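Local coordinates for putative cell invasion protein with MAC/Perforin domain (Bacteroides thetaiotaomicron VPI-5482, PDB 3KK7), which is of undemonstrated function but belongs to the perforin-like MACPF proteins and may act on membranes or in cell invasion, at residues 66-71 with 221-226; 102-107 with 163-168; 478-483 with 523-528. All blocks are in the same frame, centred on the assembly; numbering follows the deposited sequence.

Contact 1 (66-71 with 221-226); sequences TSIIGD and RASALF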
# COMPACT_ATOMS: atom_id res chain seq x y z
N THR A 66 -4.41 -14.65 1.65
CA THR A 66 -5.08 -15.70 2.40
C THR A 66 -5.77 -15.21 3.69
O THR A 66 -6.63 -15.90 4.24
CB THR A 66 -4.08 -16.76 2.79
OG1 THR A 66 -3.18 -16.21 3.79
CG2 THR A 66 -3.32 -17.26 1.54
N SER A 67 -5.36 -14.03 4.18
CA SER A 67 -5.87 -13.39 5.40
C SER A 67 -5.24 -13.98 6.67
O SER A 67 -5.61 -13.60 7.77
CB SER A 67 -7.40 -13.41 5.50
OG SER A 67 -7.84 -14.59 6.13
N ILE A 68 -4.29 -14.90 6.51
CA ILE A 68 -3.50 -15.38 7.62
C ILE A 68 -2.30 -14.45 7.70
O ILE A 68 -1.50 -14.36 6.78
CB ILE A 68 -3.06 -16.82 7.46
CG1 ILE A 68 -4.26 -17.73 7.18
CG2 ILE A 68 -2.37 -17.28 8.73
CD1 ILE A 68 -5.27 -17.85 8.32
N ILE A 69 -2.21 -13.77 8.84
CA ILE A 69 -1.18 -12.76 9.08
C ILE A 69 0.21 -13.40 9.08
O ILE A 69 0.48 -14.30 9.87
CB ILE A 69 -1.40 -12.08 10.44
CG1 ILE A 69 -2.78 -11.41 10.50
CG2 ILE A 69 -0.29 -11.05 10.70
CD1 ILE A 69 -3.27 -11.21 11.92
N GLY A 70 1.07 -12.91 8.20
CA GLY A 70 2.44 -13.39 8.13
C GLY A 70 2.67 -14.64 7.30
O GLY A 70 3.79 -15.12 7.21
N ASP A 71 1.60 -15.14 6.68
CA ASP A 71 1.63 -16.29 5.79
C ASP A 71 2.51 -15.97 4.56
O ASP A 71 2.25 -15.01 3.85
CB ASP A 71 0.16 -16.59 5.38
CG ASP A 71 0.00 -17.76 4.40
OD1 ASP A 71 0.99 -18.28 3.83
OD2 ASP A 71 -1.18 -18.14 4.19
N ARG A 221 4.38 -23.36 10.92
CA ARG A 221 3.16 -22.94 11.61
C ARG A 221 1.98 -23.77 11.17
O ARG A 221 1.86 -24.06 9.99
CB ARG A 221 2.84 -21.49 11.28
CG ARG A 221 1.48 -20.96 11.75
CD ARG A 221 1.37 -19.48 11.41
NE ARG A 221 0.18 -18.84 11.95
CZ ARG A 221 -0.13 -17.55 11.77
NH1 ARG A 221 0.66 -16.77 11.05
NH2 ARG A 221 -1.24 -17.06 12.28
N ALA A 222 1.12 -24.17 12.11
CA ALA A 222 -0.18 -24.71 11.75
C ALA A 222 -1.20 -23.64 12.11
O ALA A 222 -1.14 -23.05 13.18
CB ALA A 222 -0.46 -26.01 12.45
N SER A 223 -2.12 -23.39 11.19
CA SER A 223 -3.12 -22.34 11.29
C SER A 223 -4.45 -23.00 11.08
O SER A 223 -4.63 -23.72 10.13
CB SER A 223 -2.91 -21.35 10.17
OG SER A 223 -3.92 -20.37 10.20
N ALA A 224 -5.38 -22.77 11.99
CA ALA A 224 -6.70 -23.37 11.94
C ALA A 224 -7.74 -22.27 12.11
O ALA A 224 -7.60 -21.41 13.00
CB ALA A 224 -6.84 -24.41 13.06
N LEU A 225 -8.78 -22.30 11.27
CA LEU A 225 -9.91 -21.40 11.40
C LEU A 225 -11.11 -22.23 11.82
O LEU A 225 -11.22 -23.39 11.43
CB LEU A 225 -10.21 -20.69 10.09
CG LEU A 225 -9.03 -19.98 9.45
CD1 LEU A 225 -9.41 -19.54 8.05
CD2 LEU A 225 -8.61 -18.82 10.32
N PHE A 226 -11.97 -21.63 12.64
CA PHE A 226 -13.15 -22.29 13.17
C PHE A 226 -14.41 -21.49 12.85
O PHE A 226 -14.42 -20.24 12.84
CB PHE A 226 -13.06 -22.44 14.70
CG PHE A 226 -11.89 -23.26 15.18
CD1 PHE A 226 -10.61 -22.76 15.15
CD2 PHE A 226 -12.08 -24.51 15.71
CE1 PHE A 226 -9.56 -23.50 15.61
CE2 PHE A 226 -11.02 -25.24 16.15
CZ PHE A 226 -9.77 -24.73 16.11
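Arg221 rises from strand 220-230 as a fully extended chain, CG anti to the backbone N (chi1 171°), and this carries its guanidinium up to the loop 66-71. There NH1 donates to Ile69 O at 2.7 Å. The acceptor lies at the edge of the guanidinium, in its plane, and the donor approaches nearly along the C=O axis (162°); this bond and a second one from NH1 to Ile336 O together restrict the rotation of the group. Ile68 supplies the apolar half. Its CG2, anti to the backbone N, lies over one face of the guanidinium toward the rim, 3.7 Å from Arg221 NH2. The other branch runs with CG1 beside the backbone N (chi1 -54°) and bends again at chi2, sending CD1 along the strand to Ser223 OG at 3.4 Å and, tip to tip, to Leu225 CD2 at 4.0 Å. The one isoleucine thus spans Arg221, Ser223 and Leu225, alternate residues whose side chains rise from the same face of the strand.

The loop is shaped from within. Thr66 OG1 accepts from Ile68 N in an ST turn and donates to Asp71 OD2, which it meets from above the carboxylate plane; OD2 also forms a salt bridge with Lys296. Asp71 N returns to Ile68 O at 3.2 Å, closing a type II beta turn from Ile68 to Asp71 with Gly70 at its third position. All five touching residues are buried: a turn packed over the face of the large antiparallel sheet of the MACPF domain.

Contact 2 (102-107 with 163-168); sequences ETKALS and SIEVVN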
# COMPACT_ATOMS: atom_id res chain seq x y z
N GLU A 102 5.05 -20.97 20.10
CA GLU A 102 4.03 -19.95 20.35
C GLU A 102 2.66 -20.54 20.00
O GLU A 102 2.49 -21.14 18.94
CB GLU A 102 4.31 -18.72 19.48
CG GLU A 102 3.89 -17.39 20.08
CD GLU A 102 4.98 -16.78 20.99
OE1 GLU A 102 6.10 -16.49 20.49
OE2 GLU A 102 4.70 -16.55 22.20
N THR A 103 1.69 -20.39 20.89
CA THR A 103 0.30 -20.66 20.53
C THR A 103 -0.51 -19.39 20.82
O THR A 103 -0.25 -18.67 21.79
CB THR A 103 -0.28 -21.87 21.25
OG1 THR A 103 -0.24 -21.64 22.65
CG2 THR A 103 0.52 -23.13 20.92
N LYS A 104 -1.43 -19.08 19.93
CA LYS A 104 -2.32 -17.94 20.09
C LYS A 104 -3.66 -18.44 19.60
O LYS A 104 -3.72 -19.12 18.59
CB LYS A 104 -1.95 -16.74 19.20
CG LYS A 104 -0.49 -16.41 18.95
CD LYS A 104 -0.40 -15.62 17.62
CE LYS A 104 0.99 -15.02 17.30
NZ LYS A 104 0.90 -14.20 16.05
N ALA A 105 -4.73 -18.06 20.29
CA ALA A 105 -6.09 -18.37 19.87
C ALA A 105 -6.86 -17.06 19.86
O ALA A 105 -6.64 -16.20 20.69
CB ALA A 105 -6.74 -19.38 20.83
N LEU A 106 -7.76 -16.92 18.90
CA LEU A 106 -8.61 -15.73 18.81
C LEU A 106 -10.05 -16.14 18.52
O LEU A 106 -10.30 -16.89 17.59
CB LEU A 106 -8.10 -14.82 17.70
CG LEU A 106 -8.79 -13.46 17.58
CD1 LEU A 106 -8.59 -12.66 18.89
CD2 LEU A 106 -8.21 -12.75 16.35
N SER A 107 -10.98 -15.64 19.31
CA SER A 107 -12.39 -15.82 19.05
C SER A 107 -13.00 -14.47 18.73
O SER A 107 -12.69 -13.48 19.40
CB SER A 107 -13.07 -16.37 20.27
OG SER A 107 -12.48 -17.57 20.68
N SER A 163 -3.22 -20.51 16.17
CA SER A 163 -1.89 -20.51 15.58
C SER A 163 -0.92 -21.32 16.42
O SER A 163 -0.83 -21.16 17.64
CB SER A 163 -1.36 -19.10 15.39
OG SER A 163 -0.25 -19.12 14.51
N ILE A 164 -0.21 -22.22 15.76
CA ILE A 164 0.73 -23.11 16.40
C ILE A 164 2.01 -22.91 15.63
O ILE A 164 2.04 -23.21 14.43
CB ILE A 164 0.26 -24.58 16.31
CG1 ILE A 164 -1.08 -24.73 17.04
CG2 ILE A 164 1.31 -25.55 16.87
CD1 ILE A 164 -1.59 -26.12 17.11
N GLU A 165 3.03 -22.38 16.29
CA GLU A 165 4.26 -21.95 15.62
C GLU A 165 5.52 -22.50 16.27
O GLU A 165 5.72 -22.38 17.50
CB GLU A 165 4.35 -20.42 15.63
CG GLU A 165 3.16 -19.78 15.01
CD GLU A 165 3.25 -18.27 14.86
OE1 GLU A 165 3.96 -17.57 15.63
OE2 GLU A 165 2.57 -17.80 13.94
N VAL A 166 6.37 -23.11 15.46
CA VAL A 166 7.71 -23.39 15.92
C VAL A 166 8.59 -22.29 15.31
O VAL A 166 8.70 -22.17 14.08
CB VAL A 166 8.15 -24.77 15.55
CG1 VAL A 166 9.57 -25.01 16.11
CG2 VAL A 166 7.17 -25.74 16.12
N VAL A 167 9.13 -21.45 16.17
CA VAL A 167 9.83 -20.27 15.71
C VAL A 167 11.31 -20.55 15.80
O VAL A 167 11.83 -21.01 16.82
CB VAL A 167 9.40 -19.01 16.48
CG1 VAL A 167 10.21 -17.81 16.03
CG2 VAL A 167 7.91 -18.77 16.26
N ASN A 168 11.97 -20.28 14.68
CA ASN A 168 13.38 -20.57 14.59
C ASN A 168 14.24 -19.37 14.26
O ASN A 168 15.42 -19.34 14.60
CB ASN A 168 13.59 -21.66 13.57
CG ASN A 168 14.83 -22.42 13.82
OD1 ASN A 168 14.93 -23.15 14.83
ND2 ASN A 168 15.80 -22.29 12.92
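Four backbone hydrogen bonds join 102-107 to 163-168 in antiparallel register. Glu102 and Glu165 form one hydrogen-bonded pair: Glu102 N reaches Glu165 O and Glu165 N reaches Glu102 O, both at 3.0 Å. Lys104 and Ser163 form the next, with Ser163 N to Lys104 O at 2.8 Å and the longer return bond from Lys104 N to Ser163 O at 3.2 Å, the latter directed at a carbonyl lone pair. Between them Thr103 and Ile164 are a non-hydrogen-bonded pair, where Thr103 CA adds a CA-H...O contact to Ser163 O.

Electrostatics occupy the face bearing Glu102, Lys104, Ser163 and Glu165. The Glu165 chain is extended beyond CG, and its OE2 stays 4.5 Å from Lys104 NZ, beyond a salt bridge; the ammonium is instead paired with Asp337. Ser163 OG, anti to its backbone N (chi1 -165°), gives Glu165 OE2 a weak hydrogen bond. With Asp337 also close to Glu165, Lys104, and Arg221 through a long, weak ion pair to Glu165, may offset the repulsion between the two carboxylates.

Apolar contact is slight: Thr103 CG2, anti to the carbonyl carbon, comes only to 4.5 Å from Ile164 CG1.

Strand 157-173 lies between 93-108 and 220-230 here. Tyr251 and Trp253 of strand 251-254 pack on Thr103 and Ile164, while helix 236-249 touches Ala105 and Ser107 farther along strand 93-108.

Contact 3 (478-483 with 523-528); sequences GMYKFK and PIKAVT
Tyr480 lays one ring face against the aliphatic chain of Lys525, which runs beside it in the same direction. Lys525 CB touches Tyr480 CD1 at 3.6 Å, and Lys525 CD stands over the ring toward its rim. The extended lysine chain carries NZ to 5.6 Å from the ring centroid, at most a weak cation-pi attraction. The Pro523 and Tyr480 side chains cross obliquely, with Pro523 CG 3.9 Å from Tyr480 CD1.

Between the backbones, Lys481 N donates to Pro523 O at 3.0 Å and Lys525 N to Lys481 O at 2.8 Å. These two bonds flank Ile524 and make a single beta bridge between Lys481 and Ile524. In the D3 domain it joins the connection between helices 516-521 and 529-535 to strand 480-484, an outermost strand of a four-stranded mixed sheet whose next strand is 489-494.

Phe482 takes the crowded position between backbone N and carbonyl carbon (chi1 73°), which turns its ring toward the loop. Val527 O sits over one ring face, 3.3 Å from Phe482 CZ, and Ala526 CA lies 3.8 Å from Phe482 CB. Met529 and Leu532 also touch it, while the Lys481 chain crosses Ile524 obliquely, and its NZ bonds Val519 O.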
# COMPACT_ATOMS: atom_id res chain seq x y z
N GLY A 478 13.94 27.50 -15.99
CA GLY A 478 15.03 27.40 -15.01
C GLY A 478 15.48 26.01 -14.62
O GLY A 478 15.79 25.76 -13.46
N MSE A 479 15.59 25.10 -15.59
CA MSE A 479 15.74 23.70 -15.24
C MSE A 479 16.90 22.94 -15.80
O MSE A 479 17.41 23.25 -16.87
CB MSE A 479 14.47 22.99 -15.59
CG MSE A 479 13.35 23.73 -14.97
SE MSE A 479 11.88 22.65 -14.63
CE MSE A 479 12.50 21.42 -13.26
N TYR A 480 17.29 21.93 -15.04
CA TYR A 480 18.31 20.99 -15.43
C TYR A 480 17.73 19.60 -15.25
O TYR A 480 16.68 19.43 -14.64
CB TYR A 480 19.55 21.15 -14.55
CG TYR A 480 20.25 22.49 -14.65
CD1 TYR A 480 21.31 22.68 -15.52
CD2 TYR A 480 19.87 23.56 -13.84
CE1 TYR A 480 21.97 23.91 -15.59
CE2 TYR A 480 20.51 24.78 -13.90
CZ TYR A 480 21.55 24.94 -14.78
OH TYR A 480 22.18 26.15 -14.84
N LYS A 481 18.42 18.60 -15.77
CA LYS A 481 17.96 17.23 -15.64
C LYS A 481 19.16 16.29 -15.52
O LYS A 481 20.29 16.62 -15.94
CB LYS A 481 17.10 16.84 -16.84
CG LYS A 481 17.91 16.61 -18.09
CD LYS A 481 17.08 16.44 -19.34
CE LYS A 481 17.96 16.03 -20.51
NZ LYS A 481 17.19 15.99 -21.75
N PHE A 482 18.91 15.11 -14.96
CA PHE A 482 19.88 14.02 -15.02
C PHE A 482 19.15 12.68 -14.89
O PHE A 482 18.04 12.61 -14.34
CB PHE A 482 20.95 14.17 -13.93
CG PHE A 482 20.46 13.86 -12.55
CD1 PHE A 482 19.77 14.82 -11.81
CD2 PHE A 482 20.68 12.60 -11.99
CE1 PHE A 482 19.31 14.53 -10.51
CE2 PHE A 482 20.21 12.30 -10.70
CZ PHE A 482 19.53 13.25 -9.96
N LYS A 483 19.78 11.63 -15.41
CA LYS A 483 19.25 10.28 -15.28
C LYS A 483 19.98 9.49 -14.22
O LYS A 483 21.20 9.39 -14.25
CB LYS A 483 19.37 9.53 -16.61
CG LYS A 483 18.50 8.30 -16.65
CD LYS A 483 18.49 7.65 -18.01
CE LYS A 483 19.75 6.87 -18.24
NZ LYS A 483 19.51 5.90 -19.33
N PRO A 523 19.25 21.32 -20.19
CA PRO A 523 20.64 20.88 -20.01
C PRO A 523 20.85 19.85 -18.89
O PRO A 523 20.23 19.92 -17.83
CB PRO A 523 21.40 22.18 -19.72
CG PRO A 523 20.38 23.16 -19.30
CD PRO A 523 19.09 22.76 -19.94
N ILE A 524 21.74 18.89 -19.17
CA ILE A 524 22.11 17.85 -18.23
C ILE A 524 23.03 18.40 -17.14
O ILE A 524 24.11 18.93 -17.43
CB ILE A 524 22.90 16.71 -18.95
CG1 ILE A 524 21.98 15.90 -19.86
CG2 ILE A 524 23.58 15.80 -17.93
CD1 ILE A 524 22.71 14.96 -20.78
N LYS A 525 22.60 18.26 -15.89
CA LYS A 525 23.46 18.57 -14.76
C LYS A 525 23.13 17.64 -13.61
O LYS A 525 22.03 17.69 -13.04
CB LYS A 525 23.32 20.02 -14.30
CG LYS A 525 24.29 20.41 -13.17
CD LYS A 525 24.46 21.92 -13.02
CE LYS A 525 25.68 22.28 -12.20
NZ LYS A 525 26.00 23.73 -12.37
N ALA A 526 24.09 16.78 -13.27
CA ALA A 526 23.91 15.81 -12.22
C ALA A 526 23.86 16.52 -10.88
O ALA A 526 24.49 17.55 -10.67
CB ALA A 526 25.04 14.77 -12.24
N VAL A 527 23.04 15.98 -9.99
CA VAL A 527 23.07 16.30 -8.57
C VAL A 527 22.90 14.94 -7.91
O VAL A 527 22.38 14.01 -8.54
CB VAL A 527 21.98 17.30 -8.21
CG1 VAL A 527 21.76 17.35 -6.72
CG2 VAL A 527 22.38 18.68 -8.73
N THR A 528 23.41 14.78 -6.70
CA THR A 528 23.36 13.48 -6.03
C THR A 528 21.92 13.22 -5.59
O THR A 528 21.14 14.17 -5.37
CB THR A 528 24.26 13.43 -4.80
OG1 THR A 528 23.78 14.35 -3.82
CG2 THR A 528 25.72 13.74 -5.17

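How the contacts relate
Contacts 1 and 2 both reach the large antiparallel sheet of the MACPF region, with centres 10 Å apart; in contact 1 a loop packs on it, in contact 2 two of its strands pair. Along the chain, contact 2 is nested inside the loop closed by contact 1. Strands 157-173 and 220-230 are neighbours in the sheet, and the pairing of Ala222 N with Ile164 O (2.7 Å) links the two contacts directly. Contact 3 follows later in the chain, in the D3 domain, its centre about 50 Å from that of contact 1 and 53 Å from that of contact 2, on the opposite side of the chain's centre. It therefore reports on a separate module of an elongated, multidomain protein.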